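Local coordinates for putative pyrroline carboxylate reductase (Streptococcus pyogenes, PDB 2AHR), which reduces 1-pyrroline-5-carboxylate to L-proline with a nicotinamide dinucleotide as hydride donor, the last step of proline biosynthesis, at the interface of chains A and B and the interface of chains A and C. Residues are numbered along the deposited sequence; one frame, centred on the assembly and turned at random. Chains: chain A/B/C, putative pyrroline carboxylate reductase.

Contact 1: the interface of chains A and B. Residues chain A 116, 119, 121, 173; chain B 200, 203-204, 207.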
# COMPACT_ATOMS: atom_id res chain seq x y z
N ASN A 116 31.39 0.46 -19.18
CA ASN A 116 31.60 -0.36 -20.37
C ASN A 116 32.81 0.09 -21.18
O ASN A 116 33.30 -0.63 -22.06
CB ASN A 116 30.30 -0.43 -21.17
CG ASN A 116 29.18 -1.08 -20.39
OD1 ASN A 116 29.41 -2.00 -19.62
ND2 ASN A 116 27.97 -0.56 -20.53
N ILE A 119 35.55 -2.47 -21.72
CA ILE A 119 35.63 -3.34 -22.90
C ILE A 119 35.57 -2.49 -24.16
O ILE A 119 35.29 -3.00 -25.26
CB ILE A 119 34.56 -4.44 -22.91
CG1 ILE A 119 33.14 -3.83 -22.78
CG2 ILE A 119 34.85 -5.44 -21.78
CD1 ILE A 119 32.01 -4.72 -23.24
N GLN A 121 33.35 -0.19 -24.94
CA GLN A 121 31.98 -0.08 -25.46
C GLN A 121 31.13 0.85 -24.61
O GLN A 121 29.94 0.61 -24.43
CB GLN A 121 31.30 -1.46 -25.55
CG GLN A 121 31.76 -2.36 -26.72
CD GLN A 121 31.03 -3.70 -26.75
OE1 GLN A 121 31.66 -4.76 -26.74
NE2 GLN A 121 29.69 -3.67 -26.77
N TYR A 173 22.36 -4.35 -14.09
CA TYR A 173 22.94 -5.44 -13.30
C TYR A 173 22.02 -5.88 -12.14
O TYR A 173 21.94 -7.07 -11.82
CB TYR A 173 24.36 -5.09 -12.80
CG TYR A 173 25.40 -4.95 -13.92
CD1 TYR A 173 25.50 -5.90 -14.93
CD2 TYR A 173 26.28 -3.87 -13.95
CE1 TYR A 173 26.44 -5.77 -15.96
CE2 TYR A 173 27.22 -3.73 -14.99
CZ TYR A 173 27.30 -4.68 -15.98
OH TYR A 173 28.24 -4.55 -16.98
N THR B 200 23.75 0.37 -24.29
CA THR B 200 24.24 0.22 -22.91
C THR B 200 23.94 -1.18 -22.33
O THR B 200 24.83 -1.82 -21.77
CB THR B 200 23.73 1.36 -21.99
OG1 THR B 200 24.17 2.61 -22.54
CG2 THR B 200 24.28 1.24 -20.59
N ALA B 203 26.28 -3.67 -24.12
CA ALA B 203 27.65 -3.57 -23.62
C ALA B 203 27.82 -4.04 -22.16
O ALA B 203 28.81 -4.72 -21.83
CB ALA B 203 28.12 -2.17 -23.75
N SER B 204 26.86 -3.66 -21.30
CA SER B 204 26.83 -4.10 -19.91
C SER B 204 26.82 -5.62 -19.80
O SER B 204 27.63 -6.20 -19.06
CB SER B 204 25.56 -3.57 -19.19
OG SER B 204 25.61 -2.17 -19.08
N ASN B 207 30.19 -6.97 -20.90
CA ASN B 207 31.20 -6.76 -19.87
C ASN B 207 31.05 -7.79 -18.74
O ASN B 207 32.03 -8.40 -18.28
CB ASN B 207 31.12 -5.33 -19.32
CG ASN B 207 32.42 -4.85 -18.61
OD1 ASN B 207 32.46 -3.74 -18.10
ND2 ASN B 207 33.46 -5.66 -18.64
O HOH W 1 29.96 -2.44 -17.09
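In this pyrroline-5-carboxylate reductase, the 3-10 turn 115-119 and helix 158-185 of one subunit meet helix 190-210 of the other, where A:Asn116 and A:Tyr173 converge on B:Ser204. The carboxamide nitrogen ND2 of A:Asn116 donates to the hydroxyl OG of B:Ser204 at 3.2 Å, nearly straight (167° at H) and within the amide plane. That hydroxyl in turn donates to B:Thr200 O, one helical turn back, from above the carbonyl plane at 2.8 Å. The phenol OH of A:Tyr173 donates to the main-chain O of B:Ser204 at 2.7 Å, arriving tilted from the carbonyl plane. A water links A:Tyr173 OH, A:Asn116 OD1 (2.6 Å) and B:Asn207 OD1, so both ends of the asparagine amide are engaged, which favours this orientation. With B:Asn207 CG anti to its own backbone N (chi1 -160°), OD1 faces the water while ND2 rests against the CG2 methyl of A:Ile119 at 3.4 Å. The methyl CB of B:Ala203 packs against CB of A:Gln121 and the A:Asn116 amide, 3.7 Å from CG of the latter. The contact ties the turn and helix of one subunit to its partner, helping to hold the two-fold dimer together.

Contact 2: the interface of chains A and B. Residues chain A 235-236, 238-239; chain B 244, 247-248, 251.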
# COMPACT_ATOMS: atom_id res chain seq x y z
N GLU A 235 2.14 -9.74 -14.32
CA GLU A 235 2.65 -9.60 -12.95
C GLU A 235 3.59 -8.39 -12.84
O GLU A 235 3.52 -7.64 -11.86
CB GLU A 235 3.33 -10.90 -12.44
CG GLU A 235 3.79 -10.88 -10.94
CD GLU A 235 2.64 -10.79 -9.90
OE1 GLU A 235 1.46 -10.55 -10.28
OE2 GLU A 235 2.94 -10.96 -8.69
N LEU A 236 4.45 -8.20 -13.84
CA LEU A 236 5.34 -7.03 -13.92
C LEU A 236 4.52 -5.73 -13.93
O LEU A 236 4.92 -4.73 -13.33
CB LEU A 236 6.23 -7.07 -15.18
CG LEU A 236 7.39 -8.09 -15.26
CD1 LEU A 236 8.13 -7.98 -16.57
CD2 LEU A 236 8.38 -7.95 -14.08
N ARG A 238 1.35 -5.55 -12.76
CA ARG A 238 0.73 -5.47 -11.44
C ARG A 238 1.63 -4.77 -10.43
O ARG A 238 1.17 -3.93 -9.66
CB ARG A 238 0.33 -6.85 -10.93
CG ARG A 238 -0.58 -6.80 -9.68
CD ARG A 238 -0.96 -8.20 -9.16
NE ARG A 238 0.18 -8.95 -8.60
CZ ARG A 238 0.55 -8.95 -7.31
NH1 ARG A 238 -0.10 -8.20 -6.42
NH2 ARG A 238 1.58 -9.68 -6.90
N LEU A 239 2.92 -5.12 -10.43
CA LEU A 239 3.86 -4.66 -9.38
C LEU A 239 4.66 -3.42 -9.80
O LEU A 239 5.42 -2.86 -9.02
CB LEU A 239 4.77 -5.81 -8.93
CG LEU A 239 4.04 -6.99 -8.24
CD1 LEU A 239 4.99 -8.14 -8.01
CD2 LEU A 239 3.42 -6.56 -6.90
N THR B 244 9.79 -7.55 -7.52
CA THR B 244 8.91 -7.50 -8.70
C THR B 244 9.35 -8.54 -9.77
O THR B 244 8.53 -9.34 -10.22
CB THR B 244 8.88 -6.08 -9.23
OG1 THR B 244 8.13 -5.28 -8.28
CG2 THR B 244 8.27 -6.00 -10.63
N SER B 247 8.78 -12.11 -8.44
CA SER B 247 7.37 -12.44 -8.47
C SER B 247 6.88 -12.75 -9.90
O SER B 247 6.15 -13.70 -10.09
CB SER B 247 6.57 -11.31 -7.81
OG SER B 247 5.21 -11.70 -7.68
N ALA B 248 7.34 -12.01 -10.91
CA ALA B 248 6.97 -12.32 -12.31
C ALA B 248 7.48 -13.67 -12.76
O ALA B 248 6.78 -14.40 -13.47
CB ALA B 248 7.51 -11.27 -13.25
N LYS B 251 5.26 -16.26 -11.22
CA LYS B 251 3.99 -16.35 -11.96
C LYS B 251 4.14 -17.04 -13.31
O LYS B 251 3.26 -17.79 -13.73
CB LYS B 251 3.39 -14.96 -12.15
CG LYS B 251 2.61 -14.49 -10.92
CD LYS B 251 1.15 -14.95 -10.99
CE LYS B 251 0.39 -14.59 -9.72
NZ LYS B 251 -1.10 -14.73 -9.92
O HOH W 2 8.39 -2.70 -8.75
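A:Leu236 and A:Leu239, on helix 228-239, pack against B:Thr244, B:Ser247 and B:Ala248 on helix 241-258 in the helical dimerisation region of the pyrroline-5-carboxylate reductase family. Methyl CD2 of A:Leu236 lies 3.5 Å from CB of B:Ala248 and also reaches CG2 of B:Thr244. The other leucine, A:Leu239, uses two parts of its side chain: CB sits beside B:Thr244, and methyl CD1 touches CB of B:Ser247 at 3.5 Å. B:Thr244 turns its methyl to both leucines, while OG1, also against CB of A:Leu239, meets a water at 2.6 Å that is shared with A:Leu239 O. Farther out, CG of A:Glu235 stands 3.8 Å from CG of B:Lys251, the two chains crossing at about a right angle. Having CG anti to the backbone N (chi1 -175°) and a bend at chi2 (66°), A:Glu235 presents its carboxylate to B:Ser247. The hydroxyl OG of that serine donates to OE2 at 2.6 Å through the anti lone pair. On the syn side, A:Arg238 grips the same carboxylate side-on, NE to OE1 and NH2 to OE2, each at 2.6 Å, the guanidinium tilted out of the carboxylate plane although both oxygens lie near its own. OE2 accepts from B:Ser247 OG and A:Arg238 NH2, and the three bonds together restrict rotation of the carboxylate. The ammonium NZ of B:Lys251 is 4.9 Å from A:Glu235 OE1, a separation that may add weak electrostatic attraction.

Contact 3: the interface of chains A and C. Residues chain A 181, 184-185; chain C 223-226, 230.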
# COMPACT_ATOMS: atom_id res chain seq x y z
N LYS A 181 18.64 -14.67 -9.24
CA LYS A 181 18.10 -15.01 -7.90
C LYS A 181 16.77 -15.74 -8.00
O LYS A 181 16.50 -16.67 -7.23
CB LYS A 181 17.94 -13.75 -7.04
CG LYS A 181 19.23 -13.22 -6.40
CD LYS A 181 19.75 -14.18 -5.36
CE LYS A 181 20.73 -13.56 -4.35
NZ LYS A 181 21.63 -12.51 -4.92
N VAL A 184 17.64 -19.16 -8.81
CA VAL A 184 18.08 -19.88 -7.59
C VAL A 184 16.90 -20.31 -6.73
O VAL A 184 16.81 -21.48 -6.30
CB VAL A 184 19.07 -19.02 -6.74
CG1 VAL A 184 19.43 -19.74 -5.42
CG2 VAL A 184 20.32 -18.76 -7.52
N LYS A 185 15.98 -19.37 -6.49
CA LYS A 185 14.77 -19.63 -5.69
C LYS A 185 14.04 -20.85 -6.24
O LYS A 185 13.53 -21.68 -5.46
CB LYS A 185 13.86 -18.39 -5.67
CG LYS A 185 12.60 -18.52 -4.78
CD LYS A 185 11.80 -17.23 -4.83
CE LYS A 185 10.52 -17.33 -3.98
NZ LYS A 185 9.44 -18.06 -4.72
N CYS C 223 22.70 -19.37 -0.10
CA CYS C 223 21.43 -19.68 -0.75
C CYS C 223 21.47 -20.93 -1.63
O CYS C 223 21.62 -20.83 -2.85
CB CYS C 223 20.98 -18.48 -1.57
SG CYS C 223 20.49 -17.08 -0.58
N SER C 224 21.29 -22.11 -1.03
CA SER C 224 21.21 -23.35 -1.80
C SER C 224 20.03 -23.24 -2.77
O SER C 224 18.97 -22.77 -2.38
CB SER C 224 20.99 -24.57 -0.89
OG SER C 224 21.74 -24.45 0.30
N PRO C 225 20.22 -23.69 -4.03
CA PRO C 225 19.19 -23.60 -5.06
C PRO C 225 17.95 -24.34 -4.62
O PRO C 225 18.05 -25.49 -4.21
CB PRO C 225 19.82 -24.32 -6.28
CG PRO C 225 21.28 -24.35 -6.01
CD PRO C 225 21.46 -24.33 -4.52
N GLY C 226 16.79 -23.68 -4.67
CA GLY C 226 15.55 -24.32 -4.26
C GLY C 226 15.43 -24.48 -2.75
O GLY C 226 14.50 -25.14 -2.26
N ILE C 230 17.12 -18.81 0.30
CA ILE C 230 16.62 -18.02 -0.82
C ILE C 230 15.10 -17.68 -0.70
O ILE C 230 14.68 -16.59 -1.09
CB ILE C 230 16.95 -18.68 -2.19
CG1 ILE C 230 16.68 -17.71 -3.36
CG2 ILE C 230 16.22 -20.03 -2.36
CD1 ILE C 230 17.53 -16.38 -3.31
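The main-chain N of C:Gly226 donates to A:Val184 O at 2.7 Å (153° at H), nearly along the C=O axis, joining the C-terminal end of helix 158-185 to the loop before helix 228-239 in the helical region of this pyrroline-5-carboxylate reductase. C:Gly226 turns there with a positive phi of 73°, a conformation readily available to glycine. Just before it, C:Pro225 lays its CA beside the same carbonyl and also meets methyl CG1 of A:Val184, at 3.9 Å. This methyl, anti to the valine backbone N (chi1 175°), points into the loop and reaches C:Cys223 O at 3.5 Å. C:Ile230 approaches the valine methyl from another side, its CG1 4.0 Å from CG1 of A:Val184. The same CG1 sits 3.6 Å from CA of A:Lys185, against the helix backbone, and CG2 also leans on that CA, at 3.7 Å. The terminal methyl CD1 reaches back along the helix to the aliphatic stem of A:Lys181, meeting CD at 3.7 Å; the two side chains run obliquely to each other. The loop also carries C:Ser224, an NADP(+)-binding residue of this protein, so the contact may help to position that loop.

Contact 4: the interface of chains A and B. Residues chain A 116, 168-169, 172; chain B 200-201, 204.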
# COMPACT_ATOMS: atom_id res chain seq x y z
N ASN A 116 31.39 0.46 -19.18
CA ASN A 116 31.60 -0.36 -20.37
C ASN A 116 32.81 0.09 -21.18
O ASN A 116 33.30 -0.63 -22.06
CB ASN A 116 30.30 -0.43 -21.17
CG ASN A 116 29.18 -1.08 -20.39
OD1 ASN A 116 29.41 -2.00 -19.62
ND2 ASN A 116 27.97 -0.56 -20.53
N SER A 168 22.76 3.64 -15.66
CA SER A 168 21.93 2.48 -15.98
C SER A 168 22.62 1.10 -15.93
O SER A 168 21.95 0.11 -15.70
CB SER A 168 21.19 2.68 -17.31
OG SER A 168 22.10 2.67 -18.41
N PRO A 169 23.94 1.01 -16.22
CA PRO A 169 24.57 -0.32 -16.06
C PRO A 169 24.29 -0.94 -14.70
O PRO A 169 24.10 -2.15 -14.62
CB PRO A 169 26.06 -0.03 -16.24
CG PRO A 169 26.09 1.10 -17.20
CD PRO A 169 24.90 1.99 -16.77
N ILE A 172 20.67 -2.18 -14.82
CA ILE A 172 20.74 -3.38 -15.64
C ILE A 172 21.27 -4.56 -14.83
O ILE A 172 20.69 -5.65 -14.88
CB ILE A 172 21.59 -3.14 -16.90
CG1 ILE A 172 20.92 -2.10 -17.80
CG2 ILE A 172 21.85 -4.45 -17.65
CD1 ILE A 172 21.89 -1.28 -18.65
N THR B 200 23.75 0.37 -24.29
CA THR B 200 24.24 0.22 -22.91
C THR B 200 23.94 -1.18 -22.33
O THR B 200 24.83 -1.82 -21.77
CB THR B 200 23.73 1.36 -21.99
OG1 THR B 200 24.17 2.61 -22.54
CG2 THR B 200 24.28 1.24 -20.59
N VAL B 201 22.70 -1.65 -22.48
CA VAL B 201 22.33 -3.02 -22.07
C VAL B 201 23.23 -4.05 -22.77
O VAL B 201 23.74 -5.00 -22.13
CB VAL B 201 20.86 -3.30 -22.41
CG1 VAL B 201 20.53 -4.80 -22.31
CG2 VAL B 201 19.90 -2.46 -21.51
N SER B 204 26.86 -3.66 -21.30
CA SER B 204 26.83 -4.10 -19.91
C SER B 204 26.82 -5.62 -19.80
O SER B 204 27.63 -6.20 -19.06
CB SER B 204 25.56 -3.57 -19.19
OG SER B 204 25.61 -2.17 -19.08
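A:Ile172 on helix 158-185 packs its CD1 methyl against CG2 of B:Val201 on helix 190-210 at 3.7 Å, within the two-fold helical dimer interface of this pyrroline-5-carboxylate reductase. CG1 of the isoleucine lies beside the same valine methyl, and the two side chains pass at a slant. B:Val201 offers this methyl because CG2 stands anti to the carbonyl carbon, while CG1 is anti to the backbone N (chi1 167°). CD1 of A:Ile172 also approaches CG2 of B:Thr200 at 4.0 Å, and the shorter branch CG2 comes alongside CB of B:Ser204. One turn earlier on the chain A helix, the ring of A:Pro169 extends the apolar surface. Its CG meets the B:Thr200 methyl at 3.8 Å, and CD lies nearby against the same methyl. The threonine therefore directs its methyl, rather than its hydroxyl, toward chain A, where it rests against both the proline and the isoleucine. The polar rim begins at B:Ser204 OG, which passes 3.6 Å from CB of A:Pro169 and is also bordered by CD1 of A:Ile172. Its bonds to the A:Asn116 amide and the B:Thr200 carbonyl keep that hydroxyl hydrogen-bonded beside the hydrocarbon surface. A:Ser168 meets the threonine methyl from another direction, its chi1 of 69° placing the hydroxyl between the backbone N and the carbonyl carbon. There OG of A:Ser168 touches CG2 of B:Thr200 at 3.4 Å.

Contact 1 and contact 4 are neighbouring parts of one surface, their C-alpha centres about 5 Å apart; they share A:Asn116, B:Thr200 and B:Ser204, and both join helices 158-185 and 190-210. Contact 2, about 27 Å from contact 1, belongs to the same two-fold A-B interface but uses helices 228-239 and 241-258. Contact 3 lies about 18 Å from contact 2 and joins chain C to the end of the chain A helix that also serves contacts 1 and 4; helix 228-239 serves contact 2 and, from chain C, contact 3. One helical region thus faces two neighbours, consistent with dimers associating into the ten-chain assembly.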